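Local coordinates for putative tetR family transcriptional regulator (Streptomyces coelicolor A3, PDB 2Q24), which probably binds DNA at regulatory sequences as a dimeric TetR-family transcription factor, at residues B[23-28]-B[105-110]. Residues are numbered along the deposited sequence; the frame is centred on the assembly and turned at random.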
# COMPACT_ATOMS: atom_id res chain seq x y z
N ALA B 23 -14.47 10.86 -4.91
CA ALA B 23 -14.95 11.84 -5.89
C ALA B 23 -13.84 12.33 -6.83
O ALA B 23 -14.07 12.45 -8.05
CB ALA B 23 -15.64 13.04 -5.18
N ALA B 24 -12.64 12.61 -6.29
CA ALA B 24 -11.50 12.97 -7.12
C ALA B 24 -11.16 11.91 -8.17
O ALA B 24 -10.90 12.23 -9.32
CB ALA B 24 -10.27 13.26 -6.23
N VAL B 25 -11.09 10.65 -7.76
CA VAL B 25 -10.79 9.60 -8.70
C VAL B 25 -11.84 9.59 -9.83
O VAL B 25 -11.48 9.48 -10.99
CB VAL B 25 -10.75 8.22 -8.02
CG1 VAL B 25 -10.77 7.07 -9.05
CG2 VAL B 25 -9.53 8.13 -7.08
N ARG B 26 -13.12 9.68 -9.46
CA ARG B 26 -14.22 9.63 -10.41
C ARG B 26 -14.07 10.78 -11.42
O ARG B 26 -14.07 10.58 -12.64
CB ARG B 26 -15.54 9.74 -9.61
CG ARG B 26 -16.87 9.49 -10.33
CD ARG B 26 -18.04 9.74 -9.34
NE ARG B 26 -17.65 9.42 -7.95
CZ ARG B 26 -18.18 9.94 -6.84
NH1 ARG B 26 -19.17 10.83 -6.90
NH2 ARG B 26 -17.72 9.57 -5.64
N VAL B 27 -13.88 11.99 -10.91
CA VAL B 27 -13.85 13.18 -11.76
C VAL B 27 -12.55 13.26 -12.60
O VAL B 27 -12.58 13.61 -13.77
CB VAL B 27 -14.08 14.49 -10.95
CG1 VAL B 27 -14.03 15.73 -11.86
CG2 VAL B 27 -15.44 14.46 -10.24
N PHE B 28 -11.40 12.96 -11.99
CA PHE B 28 -10.16 12.97 -12.75
C PHE B 28 -10.14 11.86 -13.80
O PHE B 28 -9.62 12.06 -14.89
CB PHE B 28 -8.92 12.89 -11.85
CG PHE B 28 -8.57 14.19 -11.18
CD1 PHE B 28 -8.29 15.33 -11.93
CD2 PHE B 28 -8.52 14.27 -9.79
CE1 PHE B 28 -7.99 16.54 -11.31
CE2 PHE B 28 -8.20 15.48 -9.16
CZ PHE B 28 -7.93 16.60 -9.92
N LEU B 105 -6.10 4.43 -16.09
CA LEU B 105 -5.98 4.80 -17.52
C LEU B 105 -6.67 6.11 -17.77
O LEU B 105 -6.16 6.95 -18.50
CB LEU B 105 -6.55 3.69 -18.42
CG LEU B 105 -6.39 3.85 -19.94
CD1 LEU B 105 -5.00 3.32 -20.37
CD2 LEU B 105 -7.48 3.01 -20.55
N GLY B 106 -7.85 6.31 -17.17
CA GLY B 106 -8.59 7.55 -17.31
C GLY B 106 -7.91 8.77 -16.70
O GLY B 106 -8.05 9.88 -17.20
N MSE B 107 -7.15 8.54 -15.62
CA MSE B 107 -6.41 9.61 -14.93
C MSE B 107 -5.04 9.89 -15.53
O MSE B 107 -4.24 10.56 -14.91
CB MSE B 107 -6.21 9.23 -13.46
CG MSE B 107 -7.45 9.32 -12.63
SE MSE B 107 -7.03 8.72 -10.79
CE MSE B 107 -6.08 10.38 -10.17
N ALA B 108 -4.77 9.34 -16.71
CA ALA B 108 -3.43 9.35 -17.30
C ALA B 108 -2.83 10.77 -17.35
O ALA B 108 -1.68 10.99 -16.94
CB ALA B 108 -3.47 8.75 -18.71
N ASP B 109 -3.61 11.73 -17.84
CA ASP B 109 -3.11 13.13 -17.94
C ASP B 109 -2.87 13.74 -16.55
O ASP B 109 -1.90 14.51 -16.36
CB ASP B 109 -4.09 14.03 -18.69
CG ASP B 109 -4.15 13.74 -20.19
OD1 ASP B 109 -3.32 12.95 -20.71
OD2 ASP B 109 -5.04 14.32 -20.84
N ALA B 110 -3.76 13.45 -15.60
CA ALA B 110 -3.65 14.00 -14.25
C ALA B 110 -2.41 13.44 -13.56
O ALA B 110 -1.66 14.18 -12.92
CB ALA B 110 -4.92 13.73 -13.43
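Met107, a selenomethionine, lays its side chain against the helix that carries Phe28 and Val25, and the contact is almost wholly apolar. Met107 CG packs 3.9 Å from Phe28 CB and equally close to the Phe28 carbonyl carbon. The chain runs extended through chi2 and then bends at chi3 (77°), which brings Met107 CE back to 4.1 Å from Phe28 CB. The methionine thus grips the root of the phenylalanine, CG and CE both meeting CB, while Met107 SE makes a looser approach to Val25 CG1 at 4.4 Å. Phe28 sets out toward the 105-110 turn, but its ring leads off from it, with CG anti to the carbonyl carbon (chi1 -78°). Beside this ring Ala110 adds a single methyl, its CB 4.0 Å from Phe28 CD1 and set obliquely to the ring.

The backbones come near each other where Phe28 O and Gly106 O lie 3.5 Å apart; this is proximity of two acceptors, not a bond. Met107 sits at the break between helices 86-106 and 108-116, at the N-cap position of the second, and from there its side chain reaches helix 17-31.

Around the contact, Ile62 and Arg58 of helix 58-75 and Ile40 of helix 37-43 also touch Phe28, and Ala65 meets Val25. As in other TetR-family regulators, the N-terminal, presumably DNA-binding, domain packs on the C-terminal helical domain; here the buried interface sets the first helix of the former on the break between two helices of the latter.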